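Local coordinates for protein N-alpha-acetyltransferase 30 (Saccharomyces cerevisiae, PDB 6YGA) that acetylates the N-terminal methionine of target proteins, using acetyl-CoA, as the catalytic subunit of the heterotrimeric NatC complex, at residues C112-V121 and D150-T159. Numbering follows the deposited sequence.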
# COMPACT_ATOMS: atom_id res chain seq x y z
N CYS A 112 -9.46 15.11 24.54
CA CYS A 112 -9.25 14.26 23.37
C CYS A 112 -9.91 12.91 23.61
O CYS A 112 -9.84 12.35 24.71
CB CYS A 112 -7.75 14.07 23.10
SG CYS A 112 -6.99 15.41 22.14
N ASP A 113 -10.59 12.40 22.59
CA ASP A 113 -11.21 11.09 22.67
C ASP A 113 -10.25 9.97 22.31
O ASP A 113 -10.51 8.82 22.67
CB ASP A 113 -12.44 11.04 21.75
CG ASP A 113 -13.52 12.01 22.17
OD1 ASP A 113 -13.98 11.93 23.33
OD2 ASP A 113 -13.91 12.86 21.35
N GLU A 114 -9.17 10.28 21.61
CA GLU A 114 -8.22 9.27 21.16
C GLU A 114 -6.92 9.95 20.77
O GLU A 114 -6.89 11.14 20.47
CB GLU A 114 -8.79 8.47 19.98
CG GLU A 114 -9.05 9.31 18.75
CD GLU A 114 -10.08 8.70 17.82
OE1 GLU A 114 -10.91 7.89 18.30
OE2 GLU A 114 -10.06 9.02 16.61
N ILE A 115 -5.85 9.16 20.78
CA ILE A 115 -4.52 9.61 20.37
C ILE A 115 -4.09 8.76 19.19
O ILE A 115 -4.20 7.53 19.23
CB ILE A 115 -3.51 9.51 21.52
CG1 ILE A 115 -4.08 10.15 22.78
CG2 ILE A 115 -2.20 10.20 21.14
CD1 ILE A 115 -4.30 11.64 22.66
N MSE A 116 -3.59 9.40 18.14
CA MSE A 116 -3.17 8.68 16.94
C MSE A 116 -1.74 9.04 16.55
O MSE A 116 -1.32 10.19 16.66
CB MSE A 116 -4.13 8.97 15.78
CG MSE A 116 -3.94 8.08 14.56
SE MSE A 116 -2.58 8.71 13.32
CE MSE A 116 -3.65 10.04 12.37
N LEU A 117 -0.99 8.03 16.09
CA LEU A 117 0.36 8.24 15.59
C LEU A 117 0.65 7.20 14.52
O LEU A 117 -0.03 6.17 14.43
CB LEU A 117 1.40 8.18 16.72
CG LEU A 117 1.63 6.81 17.37
CD1 LEU A 117 2.85 6.11 16.79
CD2 LEU A 117 1.76 6.94 18.89
N GLU A 118 1.66 7.48 13.71
CA GLU A 118 2.19 6.53 12.75
C GLU A 118 3.63 6.20 13.12
O GLU A 118 4.36 7.07 13.62
CB GLU A 118 2.13 7.08 11.32
CG GLU A 118 0.74 7.49 10.86
CD GLU A 118 0.54 8.99 10.85
OE1 GLU A 118 1.48 9.72 11.22
OE2 GLU A 118 -0.55 9.43 10.45
N THR A 119 4.02 4.96 12.89
CA THR A 119 5.37 4.52 13.19
C THR A 119 5.76 3.41 12.23
O THR A 119 4.90 2.79 11.59
CB THR A 119 5.50 4.07 14.65
OG1 THR A 119 6.89 3.91 14.99
CG2 THR A 119 4.80 2.74 14.86
N GLU A 120 7.06 3.17 12.13
CA GLU A 120 7.56 2.11 11.26
C GLU A 120 7.24 0.75 11.86
O GLU A 120 7.31 0.56 13.08
CB GLU A 120 9.07 2.25 11.07
CG GLU A 120 9.53 3.61 10.54
CD GLU A 120 9.79 4.63 11.64
OE1 GLU A 120 9.30 4.44 12.78
OE2 GLU A 120 10.49 5.63 11.37
N VAL A 121 6.89 -0.21 11.00
CA VAL A 121 6.66 -1.57 11.48
C VAL A 121 7.96 -2.22 11.93
O VAL A 121 7.93 -3.19 12.70
CB VAL A 121 5.98 -2.42 10.39
CG1 VAL A 121 4.81 -1.66 9.79
CG2 VAL A 121 6.97 -2.81 9.32
N ASP A 150 6.83 -0.46 5.57
CA ASP A 150 5.45 -0.10 5.84
C ASP A 150 5.34 0.67 7.15
O ASP A 150 6.31 0.86 7.88
CB ASP A 150 4.57 -1.36 5.88
CG ASP A 150 4.67 -2.18 4.61
OD1 ASP A 150 5.26 -1.69 3.62
OD2 ASP A 150 4.14 -3.32 4.60
N ALA A 151 4.12 1.13 7.44
CA ALA A 151 3.83 1.79 8.70
C ALA A 151 2.66 1.10 9.38
O ALA A 151 1.85 0.42 8.75
CB ALA A 151 3.47 3.27 8.50
N PHE A 152 2.60 1.28 10.69
CA PHE A 152 1.43 0.95 11.49
C PHE A 152 0.77 2.25 11.92
O PHE A 152 1.45 3.23 12.24
CB PHE A 152 1.79 0.12 12.72
CG PHE A 152 2.04 -1.34 12.44
CD1 PHE A 152 1.26 -2.02 11.52
CD2 PHE A 152 3.05 -2.03 13.10
CE1 PHE A 152 1.49 -3.37 11.26
CE2 PHE A 152 3.27 -3.38 12.85
CZ PHE A 152 2.50 -4.04 11.93
N LYS A 153 -0.56 2.26 11.90
CA LYS A 153 -1.35 3.34 12.48
C LYS A 153 -1.76 2.91 13.88
O LYS A 153 -2.51 1.93 14.03
CB LYS A 153 -2.57 3.65 11.61
CG LYS A 153 -3.38 4.85 12.06
CD LYS A 153 -4.53 5.10 11.11
CE LYS A 153 -5.09 6.50 11.28
NZ LYS A 153 -6.00 6.87 10.16
N LEU A 154 -1.27 3.61 14.89
CA LEU A 154 -1.54 3.28 16.28
C LEU A 154 -2.56 4.24 16.86
O LEU A 154 -2.49 5.45 16.62
CB LEU A 154 -0.26 3.33 17.12
CG LEU A 154 0.90 2.45 16.65
CD1 LEU A 154 2.11 2.58 17.57
CD2 LEU A 154 0.44 1.01 16.56
N ILE A 155 -3.51 3.70 17.61
CA ILE A 155 -4.59 4.47 18.23
C ILE A 155 -4.75 4.04 19.68
O ILE A 155 -4.78 2.84 19.98
CB ILE A 155 -5.92 4.31 17.47
CG1 ILE A 155 -5.78 4.84 16.04
CG2 ILE A 155 -7.04 5.03 18.20
CD1 ILE A 155 -7.08 4.88 15.29
N LEU A 156 -4.84 5.01 20.57
CA LEU A 156 -5.10 4.78 21.99
C LEU A 156 -6.43 5.43 22.34
O LEU A 156 -6.54 6.67 22.32
CB LEU A 156 -3.98 5.35 22.86
CG LEU A 156 -4.20 5.37 24.37
CD1 LEU A 156 -4.15 3.95 24.93
CD2 LEU A 156 -3.19 6.27 25.06
N PRO A 157 -7.45 4.64 22.67
CA PRO A 157 -8.77 5.22 22.94
C PRO A 157 -8.87 5.72 24.38
O PRO A 157 -8.51 5.02 25.33
CB PRO A 157 -9.73 4.05 22.69
CG PRO A 157 -8.92 2.86 23.06
CD PRO A 157 -7.47 3.17 22.74
N LEU A 158 -9.36 6.95 24.53
CA LEU A 158 -9.46 7.57 25.84
C LEU A 158 -10.89 7.65 26.35
O LEU A 158 -11.11 7.61 27.56
CB LEU A 158 -8.85 8.98 25.81
CG LEU A 158 -7.39 9.07 25.34
CD1 LEU A 158 -6.94 10.51 25.25
CD2 LEU A 158 -6.48 8.28 26.27
N THR A 159 -11.86 7.74 25.44
CA THR A 159 -13.27 7.71 25.80
C THR A 159 -14.05 6.69 24.98
O THR A 159 -13.66 6.33 23.86
CB THR A 159 -13.93 9.10 25.62
OG1 THR A 159 -14.01 9.40 24.22
CG2 THR A 159 -13.11 10.20 26.31
OXT THR A 159 -15.11 6.23 25.45
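Leu117 and Leu154 face each other as an antiparallel hydrogen-bonded pair, Leu154 N reaching Leu117 O at 2.9 Å, and their CD1 methyls meet at 3.7 Å. Leu154 CD1 also touches Thr119 CG2; a threonine suits this spot because its methyl can join the apolar layer. Ile115 continues that layer, its CG1 lying 3.8 Å from Leu158 CD1. Helix 124-131 covers part of it, Tyr130 resting on both Leu117 and Leu154. On the other face, the selenomethionine Met116, bent at chi2 and chi3, lays CG and SE across Lys153, whose long extended aliphatic chain offers a surface to lie against, CG standing 3.8 Å from Lys153 CE.

Strands 114-120 and 151-157 are adjacent toward one side of the mixed sheet of the GNAT fold. Strand 114-120 runs parallel to 76-86 on its other side, and the last strand returns antiparallel between it and 136-141. At one end Val121, beta-branched, places CG1 almost squarely over the Phe152 ring, 3.6 Å from its centroid, a CH-pi contact. At the other, Asp113 O accepts from Leu158 N at 2.9 Å and Thr159 N at 3.3 Å, both coming from the same face of its carbonyl plane. Thr159 OG1 (chi1 69°) donates to the anti side of Asp113 OD1 at 2.7 Å, about 30° out of the carboxylate plane. An aspartate suits this place because its second oxygen, OD2, can also accept from Leu77 N. Farther out, Arg76 and Arg78 form salt bridges with the buried Glu114, while Leu587 of the N-alpha-acetyltransferase 35 chain packs on Ile155 and Pro157.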